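PDB 4HL7: nicotinate phosphoribosyltransferase from Vibrio cholerae, which probably catalyses the ATP-driven formation of nicotinate D-ribonucleotide from nicotinate and phosphoribosyl diphosphate, the entry of nicotinate into NAD biosynthesis. Local coordinates for residues A[26-31]-A[257-262]; A[149-154]-A[355-360]; A[269-274]-A[386-391]; A[166-171]-A[204-209]. One frame throughout, in Å; residues are numbered along the deposited sequence.

Interaction 1. Residues A[26-31]-A[257-262]; sequences MMQAIH and TAFDGM
Gln28 runs its side chain past the Phe259 ring, the two groups sliding by each other in opposite directions. From CB outward the chain stays close to one corner of the ring: CB, CG (4.0 Å) and CD (3.9 Å) of Gln28 all have Phe259 CE1 as their nearest neighbour. CG is anti to the backbone N (chi1 166°) and the chain is extended beyond it, which carries the amide on to Phe259 CD1, 3.1 Å from NE2. Amide and ring planes are only 26° apart. NE2 also gives a weak hydrogen bond to Ala258 O (3.4 Å); its firmer ties lie outside, to His84 O, while OE1 accepts from Lys86 N. Glutamine suits this place, having an apolar stem for the ring and an amide that both donates and accepts. Beside it the CB atoms of Ala29 and Ala258 touch at 3.6 Å, small methyls that let the backbones come close. The Phe259 ring has the selenomethionine Met262 CG over the centre of one face. The contact thus sets helix 21-33 against the end of helix 247-258, with helix 87-93 supplying Phe89 beside Gln28 and helix 232-241 supplying Trp234 beside Ala29.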
loop_
_atom_site.group_PDB
_atom_site.type_symbol
_atom_site.label_atom_id
_atom_site.label_comp_id
_atom_site.label_asym_id
_atom_site.label_seq_id
_atom_site.Cartn_x
_atom_site.Cartn_y
_atom_site.Cartn_z
HETATM N N MSE A 26 -4.272 -9.768 -5.351
HETATM C CA MSE A 26 -4.376 -9.216 -6.671
HETATM C C MSE A 26 -3.636 -10.120 -7.641
HETATM O O MSE A 26 -4.069 -10.284 -8.775
HETATM C CB MSE A 26 -3.790 -7.798 -6.654
HETATM C CG MSE A 26 -4.160 -7.027 -7.862
HETATM SE SE MSE A 26 -3.622 -5.170 -7.365
HETATM C CE MSE A 26 -4.018 -4.733 -5.845
HETATM N N MSE A 27 -2.572 -10.783 -7.198
HETATM C CA MSE A 27 -1.917 -11.743 -8.120
HETATM C C MSE A 27 -2.867 -12.838 -8.562
HETATM O O MSE A 27 -2.826 -13.307 -9.719
HETATM C CB MSE A 27 -0.702 -12.349 -7.392
HETATM C CG MSE A 27 0.104 -13.228 -8.381
HETATM SE SE MSE A 27 1.602 -13.960 -7.311
HETATM C CE MSE A 27 2.522 -15.159 -8.558
ATOM N N GLN A 28 -3.720 -13.308 -7.657
ATOM C CA GLN A 28 -4.764 -14.258 -8.083
ATOM C C GLN A 28 -5.672 -13.698 -9.135
ATOM O O GLN A 28 -6.026 -14.421 -10.123
ATOM C CB GLN A 28 -5.598 -14.856 -6.929
ATOM C CG GLN A 28 -6.859 -15.543 -7.515
ATOM C CD GLN A 28 -7.532 -16.433 -6.550
ATOM O OE1 GLN A 28 -6.923 -17.384 -6.037
ATOM N NE2 GLN A 28 -8.785 -16.127 -6.242
ATOM N N ALA A 29 -6.105 -12.440 -8.983
ATOM C CA ALA A 29 -7.062 -11.892 -9.952
ATOM C C ALA A 29 -6.396 -11.704 -11.308
ATOM O O ALA A 29 -6.966 -11.956 -12.374
ATOM C CB ALA A 29 -7.640 -10.548 -9.465
ATOM N N ILE A 30 -5.133 -11.333 -11.263
ATOM C CA ILE A 30 -4.328 -11.108 -12.517
ATOM C C ILE A 30 -4.061 -12.495 -13.153
ATOM O O ILE A 30 -4.152 -12.661 -14.404
ATOM C CB ILE A 30 -2.987 -10.403 -12.186
ATOM C CG1 ILE A 30 -3.293 -8.965 -11.734
ATOM C CG2 ILE A 30 -2.035 -10.350 -13.425
ATOM C CD1 ILE A 30 -2.145 -8.368 -10.914
ATOM N N HIS A 31 -3.755 -13.478 -12.327
ATOM C CA HIS A 31 -3.553 -14.889 -12.802
ATOM C C HIS A 31 -4.784 -15.356 -13.570
ATOM O O HIS A 31 -4.677 -15.969 -14.637
ATOM C CB HIS A 31 -3.233 -15.780 -11.581
ATOM C CG HIS A 31 -3.331 -17.240 -11.812
ATOM N ND1 HIS A 31 -2.270 -17.990 -12.197
ATOM C CD2 HIS A 31 -4.396 -18.137 -11.605
ATOM C CE1 HIS A 31 -2.641 -19.290 -12.274
ATOM N NE2 HIS A 31 -3.938 -19.376 -11.911
ATOM N N THR A 257 -15.636 -10.753 -9.566
ATOM C CA THR A 257 -15.725 -12.035 -10.331
ATOM C C THR A 257 -14.429 -12.844 -10.261
ATOM O O THR A 257 -14.377 -13.972 -10.764
ATOM C CB THR A 257 -16.160 -11.811 -11.767
ATOM O OG1 THR A 257 -15.345 -10.842 -12.366
ATOM C CG2 THR A 257 -17.619 -11.288 -11.794
ATOM N N ALA A 258 -13.400 -12.247 -9.655
ATOM C CA ALA A 258 -12.100 -12.926 -9.420
ATOM C C ALA A 258 -12.141 -13.873 -8.225
ATOM O O ALA A 258 -11.324 -14.765 -8.139
ATOM C CB ALA A 258 -11.023 -11.879 -9.224
ATOM N N PHE A 259 -13.085 -13.664 -7.300
ATOM C CA PHE A 259 -13.117 -14.405 -5.998
ATOM C C PHE A 259 -14.565 -14.681 -5.615
ATOM O O PHE A 259 -15.435 -13.843 -5.917
ATOM C CB PHE A 259 -12.532 -13.562 -4.854
ATOM C CG PHE A 259 -11.159 -12.926 -5.141
ATOM C CD1 PHE A 259 -9.975 -13.608 -4.825
ATOM C CD2 PHE A 259 -11.054 -11.606 -5.611
ATOM C CE1 PHE A 259 -8.718 -12.984 -5.055
ATOM C CE2 PHE A 259 -9.820 -10.967 -5.815
ATOM C CZ PHE A 259 -8.633 -11.681 -5.562
ATOM N N ASP A 260 -14.834 -15.778 -4.882
ATOM C CA ASP A 260 -16.223 -15.957 -4.331
ATOM C C ASP A 260 -16.645 -14.856 -3.345
ATOM O O ASP A 260 -17.765 -14.350 -3.403
ATOM C CB ASP A 260 -16.358 -17.292 -3.591
ATOM C CG ASP A 260 -16.286 -18.473 -4.513
ATOM O OD1 ASP A 260 -16.466 -18.249 -5.699
ATOM O OD2 ASP A 260 -16.078 -19.633 -4.033
ATOM N N GLY A 261 -15.747 -14.527 -2.405
ATOM C CA GLY A 261 -16.111 -13.699 -1.267
ATOM C C GLY A 261 -14.955 -12.932 -0.650
ATOM O O GLY A 261 -15.053 -12.555 0.507
HETATM N N MSE A 262 -13.867 -12.713 -1.422
HETATM C CA MSE A 262 -12.710 -11.923 -0.930
HETATM C C MSE A 262 -13.187 -10.583 -0.398
HETATM O O MSE A 262 -14.017 -9.909 -1.029
HETATM C CB MSE A 262 -11.680 -11.748 -2.061
HETATM C CG MSE A 262 -10.463 -10.807 -1.842
HETATM SE SE MSE A 262 -9.400 -11.706 -0.437
HETATM C CE MSE A 262 -8.592 -13.294 -1.410
#

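Interaction 2. Residues A[149-154]-A[355-360]; sequences AEVPAD and NDLANW
Trp360 lays its indole against the loop 149-154, and three consecutive residues there meet it in different ways. Val151 brings its CA over the face of the six-membered ring, 4.3 Å from the centroid and 24° off the normal, a CH-pi contact; its CG2 slides past to reach CZ3 of the indole at 3.7 Å. Pro152 comes tip to tip with the tryptophan, its CD 3.6 Å from Trp360 CZ2. Glu150 lies at the rim: its chain is bent at chi2 (-48°), which turns CD back, and OE2 ends in the ring plane, 3.8 Å from Trp360 CZ3, with carboxylate and ring planes 30° apart. Leu357 CD1 meets Val151 CG2 tip to tip at 3.7 Å. Leu357 and Trp360 are the first and last residues of a type I' turn, closed by Trp360 N to Leu357 O, and both reach Val151. An Asx turn, Asp356 OD2 accepting from Ala358 N (2.8 Å), overlaps its start; Asp356 OD1 is salt-bridged to Lys163. No hydrogen bond joins segments 149-154 and 355-360, so shape and dispersion hold them, which suits a flat indole with aliphatic partners. The carboxylate near the slightly positive C-H rim is probably a mild electrostatic gain.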
loop_
_atom_site.group_PDB
_atom_site.type_symbol
_atom_site.label_atom_id
_atom_site.label_comp_id
_atom_site.label_asym_id
_atom_site.label_seq_id
_atom_site.Cartn_x
_atom_site.Cartn_y
_atom_site.Cartn_z
ATOM N N ALA A 149 22.458 2.565 11.936
ATOM C CA ALA A 149 22.778 1.333 12.632
ATOM C C ALA A 149 22.961 1.568 14.138
ATOM O O ALA A 149 22.740 0.668 14.951
ATOM C CB ALA A 149 24.019 0.690 11.994
ATOM N N GLU A 150 23.269 2.799 14.531
ATOM C CA GLU A 150 23.530 3.073 15.963
ATOM C C GLU A 150 22.271 3.468 16.796
ATOM O O GLU A 150 22.351 3.738 18.022
ATOM C CB GLU A 150 24.724 4.056 16.117
ATOM C CG GLU A 150 24.499 5.486 15.581
ATOM C CD GLU A 150 23.885 5.596 14.157
ATOM O OE1 GLU A 150 24.247 4.813 13.225
ATOM O OE2 GLU A 150 23.041 6.497 13.957
ATOM N N VAL A 151 21.109 3.483 16.160
ATOM C CA VAL A 151 19.874 3.764 16.896
ATOM C C VAL A 151 19.803 2.841 18.120
ATOM O O VAL A 151 19.986 1.660 17.980
ATOM C CB VAL A 151 18.629 3.564 16.007
ATOM C CG1 VAL A 151 17.351 3.633 16.830
ATOM C CG2 VAL A 151 18.638 4.593 14.889
ATOM N N PRO A 152 19.518 3.382 19.320
ATOM C CA PRO A 152 19.363 2.469 20.480
ATOM C C PRO A 152 18.279 1.395 20.238
ATOM O O PRO A 152 17.141 1.714 19.877
ATOM C CB PRO A 152 18.921 3.402 21.607
ATOM C CG PRO A 152 19.344 4.760 21.161
ATOM C CD PRO A 152 19.137 4.760 19.663
ATOM N N ALA A 153 18.620 0.131 20.474
ATOM C CA ALA A 153 17.703 -0.940 20.065
ATOM C C ALA A 153 16.347 -0.889 20.798
ATOM O O ALA A 153 15.352 -1.309 20.251
ATOM C CB ALA A 153 18.359 -2.312 20.183
ATOM N N ASP A 154 16.304 -0.311 21.998
ATOM C CA ASP A 154 15.020 -0.213 22.674
ATOM C C ASP A 154 14.195 1.035 22.332
ATOM O O ASP A 154 13.086 1.172 22.795
ATOM C CB ASP A 154 15.183 -0.350 24.188
ATOM C CG ASP A 154 16.190 0.624 24.766
ATOM O OD1 ASP A 154 16.407 1.715 24.184
ATOM O OD2 ASP A 154 16.766 0.294 25.825
ATOM N N ASN A 355 8.034 2.902 11.551
ATOM C CA ASN A 355 9.229 3.686 11.250
ATOM C C ASN A 355 9.170 5.075 11.867
ATOM O O ASN A 355 9.237 6.088 11.168
ATOM C CB ASN A 355 9.379 3.794 9.723
ATOM C CG ASN A 355 10.828 4.028 9.307
ATOM O OD1 ASN A 355 11.661 4.424 10.106
ATOM N ND2 ASN A 355 11.118 3.794 8.055
ATOM N N ASP A 356 9.088 5.102 13.181
ATOM C CA ASP A 356 8.964 6.357 13.903
ATOM C C ASP A 356 9.942 6.304 15.085
ATOM O O ASP A 356 9.812 5.460 15.975
ATOM C CB ASP A 356 7.518 6.556 14.392
ATOM C CG ASP A 356 7.349 7.904 15.163
ATOM O OD1 ASP A 356 6.224 8.235 15.634
ATOM O OD2 ASP A 356 8.369 8.625 15.252
ATOM N N LEU A 357 10.934 7.199 15.074
ATOM C CA LEU A 357 11.938 7.253 16.160
ATOM C C LEU A 357 11.796 8.573 16.915
ATOM O O LEU A 357 12.700 8.991 17.653
ATOM C CB LEU A 357 13.384 7.136 15.608
ATOM C CG LEU A 357 13.658 5.805 14.889
ATOM C CD1 LEU A 357 15.116 5.722 14.457
ATOM C CD2 LEU A 357 13.334 4.695 15.867
ATOM N N ALA A 358 10.641 9.195 16.737
ATOM C CA ALA A 358 10.321 10.440 17.424
ATOM C C ALA A 358 11.459 11.475 17.225
ATOM O O ALA A 358 11.883 12.114 18.157
ATOM C CB ALA A 358 10.048 10.178 18.917
ATOM N N ASN A 359 11.943 11.615 16.000
ATOM C CA ASN A 359 12.890 12.673 15.675
ATOM C C ASN A 359 14.243 12.477 16.330
ATOM O O ASN A 359 14.999 13.421 16.476
ATOM C CB ASN A 359 12.342 14.069 16.074
ATOM C CG ASN A 359 11.086 14.436 15.312
ATOM O OD1 ASN A 359 10.881 13.995 14.178
ATOM N ND2 ASN A 359 10.232 15.254 15.933
ATOM N N TRP A 360 14.521 11.256 16.776
ATOM C CA TRP A 360 15.811 10.914 17.332
ATOM C C TRP A 360 16.969 11.499 16.529
ATOM O O TRP A 360 17.006 11.357 15.339
ATOM C CB TRP A 360 15.959 9.396 17.407
ATOM C CG TRP A 360 17.242 9.017 18.122
ATOM C CD1 TRP A 360 17.493 9.066 19.483
ATOM C CD2 TRP A 360 18.481 8.516 17.516
ATOM N NE1 TRP A 360 18.793 8.646 19.761
ATOM C CE2 TRP A 360 19.410 8.261 18.614
ATOM C CE3 TRP A 360 18.877 8.238 16.227
ATOM C CZ2 TRP A 360 20.688 7.794 18.398
ATOM C CZ3 TRP A 360 20.153 7.736 16.014
ATOM C CH2 TRP A 360 21.040 7.523 17.075
#

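Interaction 3. Residues A[269-274]-A[386-391]; sequences DTLTID and AKISDQ
Asp390 sends CG anti to its carbonyl carbon (chi1 -76°), beside its own backbone N, and the carboxylate meets the start of helix 273-279. OD1 uses its syn lone pair to accept from Ile273 N at 2.9 Å, while Thr272, the N-cap, turns OG1 to Ala275 N. A carboxylate suits a helix start, where the first N-H groups have no helical carbonyl partner and the helix dipole would probably favour negative charge. Backbone groups also join the segments. Ile388 N gives a nearly straight bond to Thr270 O (2.8 Å, 177°), and Ser389 N a weak one to Leu271 O. The positive phi of Ser389 (83°) accompanies a close approach of its CA-H to Asp269 O, 2.9 Å from CA. Segment 269-274 follows strand 265-267 of the parallel sheet and so lies at the C-terminal end of that strand, the side on which barrel enzymes of this clan carry their active sites; segment 386-391 follows strand 383-384 of the antiparallel sheet. Asp269 OD1 is hydrogen-bonded to His232, the predicted autophosphorylated histidine, unmodified here. Asp269 OD2, which also bonds Ser295, accepts from a water (2.6 Å) that in turn accepts from Lys387 NZ (2.7 Å), the extended lysine thus reaching the aspartate indirectly. Ser389 OG donates to Ile388 O and accepts from Gln391 N (3.0 Å), an ST turn. On the apolar side Leu271 CD2 packs on Ile388 CD1 at 3.8 Å, with Leu406 and Leu403 of helix 400-409 touching them respectively.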
loop_
_atom_site.group_PDB
_atom_site.type_symbol
_atom_site.label_atom_id
_atom_site.label_comp_id
_atom_site.label_asym_id
_atom_site.label_seq_id
_atom_site.Cartn_x
_atom_site.Cartn_y
_atom_site.Cartn_z
ATOM N N ASP A 269 -9.848 7.169 -5.099
ATOM C CA ASP A 269 -9.151 8.293 -5.660
ATOM C C ASP A 269 -8.125 7.926 -6.750
ATOM O O ASP A 269 -7.178 8.666 -6.979
ATOM C CB ASP A 269 -8.405 9.102 -4.531
ATOM C CG ASP A 269 -7.294 8.285 -3.841
ATOM O OD1 ASP A 269 -7.370 7.031 -3.797
ATOM O OD2 ASP A 269 -6.335 8.924 -3.315
ATOM N N THR A 270 -8.343 6.845 -7.465
ATOM C CA THR A 270 -7.495 6.613 -8.628
ATOM C C THR A 270 -7.697 7.754 -9.616
ATOM O O THR A 270 -6.762 8.265 -10.247
ATOM C CB THR A 270 -7.881 5.316 -9.327
ATOM O OG1 THR A 270 -7.768 4.204 -8.419
ATOM C CG2 THR A 270 -6.965 5.101 -10.587
ATOM N N LEU A 271 -8.952 8.196 -9.718
ATOM C CA LEU A 271 -9.322 9.302 -10.580
ATOM C C LEU A 271 -9.753 10.450 -9.662
ATOM O O LEU A 271 -8.869 11.145 -9.134
ATOM C CB LEU A 271 -10.460 8.884 -11.541
ATOM C CG LEU A 271 -9.999 7.690 -12.408
ATOM C CD1 LEU A 271 -11.154 7.123 -13.193
ATOM C CD2 LEU A 271 -8.922 8.145 -13.416
ATOM N N THR A 272 -11.066 10.655 -9.458
ATOM C CA THR A 272 -11.505 11.644 -8.427
ATOM C C THR A 272 -12.714 11.052 -7.687
ATOM O O THR A 272 -13.370 10.144 -8.185
ATOM C CB THR A 272 -11.932 12.953 -8.995
ATOM O OG1 THR A 272 -13.045 12.742 -9.884
ATOM C CG2 THR A 272 -10.723 13.691 -9.733
ATOM N N ILE A 273 -13.089 11.662 -6.568
ATOM C CA ILE A 273 -14.285 11.190 -5.854
ATOM C C ILE A 273 -15.531 11.290 -6.739
ATOM O O ILE A 273 -16.351 10.334 -6.758
ATOM C CB ILE A 273 -14.473 11.914 -4.505
ATOM C CG1 ILE A 273 -15.586 11.258 -3.641
ATOM C CG2 ILE A 273 -14.764 13.391 -4.730
ATOM C CD1 ILE A 273 -15.441 9.776 -3.427
ATOM N N ASP A 274 -15.668 12.342 -7.536
ATOM C CA ASP A 274 -16.854 12.378 -8.431
ATOM C C ASP A 274 -16.870 11.270 -9.439
ATOM O O ASP A 274 -17.935 10.734 -9.731
ATOM C CB ASP A 274 -17.029 13.721 -9.151
ATOM C CG ASP A 274 -17.159 14.873 -8.176
ATOM O OD1 ASP A 274 -18.089 14.866 -7.355
ATOM O OD2 ASP A 274 -16.256 15.728 -8.165
ATOM N N ALA A 386 -2.390 6.077 -15.448
ATOM C CA ALA A 386 -2.201 7.267 -14.572
ATOM C C ALA A 386 -3.042 7.224 -13.329
ATOM O O ALA A 386 -4.075 6.595 -13.298
ATOM C CB ALA A 386 -2.501 8.540 -15.311
ATOM N N LYS A 387 -2.554 7.896 -12.287
ATOM C CA LYS A 387 -3.365 8.134 -11.118
ATOM C C LYS A 387 -3.519 9.630 -10.978
ATOM O O LYS A 387 -2.558 10.386 -11.126
ATOM C CB LYS A 387 -2.703 7.603 -9.850
ATOM C CG LYS A 387 -3.536 7.824 -8.610
ATOM C CD LYS A 387 -2.853 7.174 -7.438
ATOM C CE LYS A 387 -3.248 7.861 -6.170
ATOM N NZ LYS A 387 -2.208 7.535 -5.162
ATOM N N ILE A 388 -4.730 10.079 -10.665
ATOM C CA ILE A 388 -4.944 11.518 -10.580
ATOM C C ILE A 388 -4.972 11.904 -9.072
ATOM O O ILE A 388 -4.124 12.637 -8.580
ATOM C CB ILE A 388 -6.251 11.935 -11.309
ATOM C CG1 ILE A 388 -6.075 11.739 -12.806
ATOM C CG2 ILE A 388 -6.498 13.448 -11.137
ATOM C CD1 ILE A 388 -7.344 11.649 -13.603
ATOM N N SER A 389 -5.973 11.351 -8.409
ATOM C CA SER A 389 -6.334 11.446 -6.965
ATOM C C SER A 389 -7.143 12.707 -6.609
ATOM O O SER A 389 -7.430 13.570 -7.463
ATOM C CB SER A 389 -5.146 11.247 -5.996
ATOM O OG SER A 389 -4.578 12.547 -5.705
ATOM N N ASP A 390 -7.487 12.827 -5.330
ATOM C CA ASP A 390 -8.239 14.015 -4.894
ATOM C C ASP A 390 -7.338 15.161 -4.458
ATOM O O ASP A 390 -7.831 16.251 -4.056
ATOM C CB ASP A 390 -9.233 13.647 -3.826
ATOM C CG ASP A 390 -10.459 12.934 -4.411
ATOM O OD1 ASP A 390 -11.030 13.399 -5.473
ATOM O OD2 ASP A 390 -10.878 11.946 -3.752
ATOM N N GLN A 391 -6.025 14.921 -4.574
ATOM C CA GLN A 391 -5.032 16.007 -4.568
ATOM C C GLN A 391 -4.380 16.158 -5.968
ATOM O O GLN A 391 -3.414 15.469 -6.272
ATOM C CB GLN A 391 -3.989 15.717 -3.504
ATOM C CG GLN A 391 -4.545 15.848 -2.102
ATOM C CD GLN A 391 -3.538 15.437 -1.060
ATOM O OE1 GLN A 391 -3.800 14.543 -0.243
ATOM N NE2 GLN A 391 -2.374 16.091 -1.073
HETATM O O HOH W 1 -3.801 8.309 -3.108
#

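Interaction 4. Residues A[166-171]-A[204-209]; sequences QLKAEI and QEIPQW
A beta-alpha-beta crossover, strand 181-183 to helix 192-205 to strand 210-213, supplies Trp209 and Glu205 to this contact, and the preceding helix 155-174 meets them with Leu167, Lys168 and Ile171. The turn between helix 192-205 and strand 210-213 is closed by Trp209 N bonding to Ile206 O (2.8 Å). Trp209 is the centrepiece. Ile171 approaches it tip to tip and sets CD1 over one face of the six-membered ring, 3.7 Å from the centroid and 17° off the normal, a CH-pi contact; its CG2 adds a touch on Trp209 CZ2. The opposite face carries Gln208 NE2 over its centre, so the indole is sandwiched between a methyl and an amide. Lys168 CG lies near the ring plane at the edge, 3.9 Å from Trp209 CZ3, and Leu167 CD2 packs 4.4 Å from Ile206 CD1. Isoleucine and leucine fit here because branched aliphatic ends fill the surface between flat ring and helix; Phe179 and Leu333 back both of them.

Lys168 then leads outward, bent at chi3 (147°), and crosses the Glu205 side chain at about a right angle. NZ donates to Glu205 O at 3.1 Å and makes a longer salt bridge to Glu205 OE1 (3.4 Å). Lysine does double duty: its methylenes serve the apolar edge while its ammonium answers both a carboxylate and a backbone carbonyl. Since that carbonyl stands where helix 192-205 ends, the positive charge would probably also be favoured by the helix dipole, giving a largely apolar contact a polar margin.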
loop_
_atom_site.group_PDB
_atom_site.type_symbol
_atom_site.label_atom_id
_atom_site.label_comp_id
_atom_site.label_asym_id
_atom_site.label_seq_id
_atom_site.Cartn_x
_atom_site.Cartn_y
_atom_site.Cartn_z
ATOM N N GLN A 166 -0.744 7.260 25.707
ATOM C CA GLN A 166 -1.522 8.480 25.441
ATOM C C GLN A 166 -2.786 8.233 24.668
ATOM O O GLN A 166 -3.823 8.900 24.872
ATOM C CB GLN A 166 -0.660 9.569 24.774
ATOM C CG GLN A 166 0.402 10.017 25.748
ATOM C CD GLN A 166 1.449 10.963 25.186
ATOM O OE1 GLN A 166 1.251 12.178 25.147
ATOM N NE2 GLN A 166 2.586 10.418 24.824
ATOM N N LEU A 167 -2.716 7.282 23.744
ATOM C CA LEU A 167 -3.919 6.791 23.050
ATOM C C LEU A 167 -4.981 6.244 24.034
ATOM O O LEU A 167 -6.146 6.645 23.956
ATOM C CB LEU A 167 -3.523 5.670 22.083
ATOM C CG LEU A 167 -4.656 4.880 21.376
ATOM C CD1 LEU A 167 -5.422 5.750 20.361
ATOM C CD2 LEU A 167 -4.148 3.587 20.711
ATOM N N LYS A 168 -4.585 5.296 24.883
ATOM C CA LYS A 168 -5.498 4.706 25.896
ATOM C C LYS A 168 -6.145 5.811 26.784
ATOM O O LYS A 168 -7.411 5.837 27.002
ATOM C CB LYS A 168 -4.742 3.712 26.785
ATOM C CG LYS A 168 -4.514 2.340 26.137
ATOM C CD LYS A 168 -3.600 1.489 27.051
ATOM C CE LYS A 168 -3.941 0.013 26.971
ATOM N NZ LYS A 168 -2.785 -0.878 27.325
ATOM N N ALA A 169 -5.302 6.754 27.204
ATOM C CA ALA A 169 -5.702 7.829 28.086
ATOM C C ALA A 169 -6.763 8.696 27.429
ATOM O O ALA A 169 -7.789 9.027 28.061
ATOM C CB ALA A 169 -4.492 8.660 28.524
ATOM N N GLU A 170 -6.535 9.063 26.175
ATOM C CA GLU A 170 -7.495 9.838 25.402
ATOM C C GLU A 170 -8.765 9.087 25.052
ATOM O O GLU A 170 -9.856 9.679 25.098
ATOM C CB GLU A 170 -6.850 10.440 24.123
ATOM C CG GLU A 170 -5.961 11.638 24.452
ATOM C CD GLU A 170 -6.737 12.787 25.067
ATOM O OE1 GLU A 170 -6.812 12.865 26.320
ATOM O OE2 GLU A 170 -7.314 13.600 24.311
ATOM N N ILE A 171 -8.650 7.783 24.805
ATOM C CA ILE A 171 -9.821 6.940 24.555
ATOM C C ILE A 171 -10.739 6.885 25.778
ATOM O O ILE A 171 -11.945 7.079 25.634
ATOM C CB ILE A 171 -9.410 5.550 24.039
ATOM C CG1 ILE A 171 -9.085 5.673 22.524
ATOM C CG2 ILE A 171 -10.548 4.513 24.173
ATOM C CD1 ILE A 171 -8.453 4.382 21.958
ATOM N N GLN A 204 -0.003 -7.357 22.404
ATOM C CA GLN A 204 0.023 -7.421 23.852
ATOM C C GLN A 204 -0.738 -6.271 24.551
ATOM O O GLN A 204 -1.409 -6.493 25.542
ATOM C CB GLN A 204 1.448 -7.546 24.336
ATOM C CG GLN A 204 1.602 -7.309 25.837
ATOM C CD GLN A 204 2.993 -6.837 26.171
ATOM O OE1 GLN A 204 3.958 -7.604 26.060
ATOM N NE2 GLN A 204 3.123 -5.556 26.553
ATOM N N GLU A 205 -0.677 -5.066 23.997
ATOM C CA GLU A 205 -1.159 -3.869 24.668
ATOM C C GLU A 205 -2.593 -3.502 24.305
ATOM O O GLU A 205 -3.354 -3.049 25.192
ATOM C CB GLU A 205 -0.239 -2.661 24.389
ATOM C CG GLU A 205 1.126 -2.810 24.973
ATOM C CD GLU A 205 1.073 -2.807 26.487
ATOM O OE1 GLU A 205 0.408 -1.910 27.080
ATOM O OE2 GLU A 205 1.707 -3.685 27.087
ATOM N N ILE A 206 -2.969 -3.650 23.031
ATOM C CA ILE A 206 -4.299 -3.153 22.569
ATOM C C ILE A 206 -4.995 -4.181 21.670
ATOM O O ILE A 206 -5.585 -3.845 20.636
ATOM C CB ILE A 206 -4.231 -1.760 21.860
ATOM C CG1 ILE A 206 -3.318 -1.797 20.649
ATOM C CG2 ILE A 206 -3.763 -0.657 22.820
ATOM C CD1 ILE A 206 -3.616 -0.655 19.688
ATOM N N PRO A 207 -4.959 -5.460 22.076
ATOM C CA PRO A 207 -5.543 -6.517 21.217
ATOM C C PRO A 207 -6.993 -6.234 20.813
ATOM O O PRO A 207 -7.444 -6.616 19.705
ATOM C CB PRO A 207 -5.482 -7.762 22.105
ATOM C CG PRO A 207 -5.406 -7.241 23.497
ATOM C CD PRO A 207 -4.521 -6.001 23.379
ATOM N N GLN A 208 -7.725 -5.572 21.689
ATOM C CA GLN A 208 -9.142 -5.328 21.478
ATOM C C GLN A 208 -9.380 -4.319 20.375
ATOM O O GLN A 208 -10.489 -4.193 19.879
ATOM C CB GLN A 208 -9.800 -4.811 22.769
ATOM C CG GLN A 208 -9.345 -3.399 23.170
ATOM C CD GLN A 208 -8.128 -3.365 24.088
ATOM O OE1 GLN A 208 -7.286 -4.254 24.075
ATOM N NE2 GLN A 208 -8.022 -2.303 24.875
ATOM N N TRP A 209 -8.347 -3.556 20.023
ATOM C CA TRP A 209 -8.448 -2.572 18.971
ATOM C C TRP A 209 -7.724 -2.900 17.690
ATOM O O TRP A 209 -7.802 -2.134 16.763
ATOM C CB TRP A 209 -7.994 -1.224 19.444
ATOM C CG TRP A 209 -8.799 -0.722 20.600
ATOM C CD1 TRP A 209 -10.175 -0.877 20.810
ATOM C CD2 TRP A 209 -8.319 0.057 21.726
ATOM N NE1 TRP A 209 -10.540 -0.277 21.987
ATOM C CE2 TRP A 209 -9.474 0.327 22.563
ATOM C CE3 TRP A 209 -7.082 0.568 22.100
ATOM C CZ2 TRP A 209 -9.363 1.022 23.759
ATOM C CZ3 TRP A 209 -6.989 1.302 23.293
ATOM C CH2 TRP A 209 -8.102 1.523 24.094
#

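The contacts fall into two neighbouring pairs, 1 with 3 and 2 with 4. Interactions 1 and 3 share helix 232-241, whose Trp234 lies against Ala29 and whose His232 is hydrogen-bonded to Asp269; their centres are 24 Å apart and their nearest atoms about 10 Å. Interaction 3 bonds the predicted phosphohistidine directly, whereas interaction 1 touches its neighbours in the chain, Ala231 and Glu233, through Met26. Interaction 2 uses the loop just before helix 155-174 and interaction 4 the second half of that helix, with centres 22 Å apart. Interactions 2 and 3, 35 Å apart between centres, lie on opposite sides of the chain's centre, so the former is packing remote from His232.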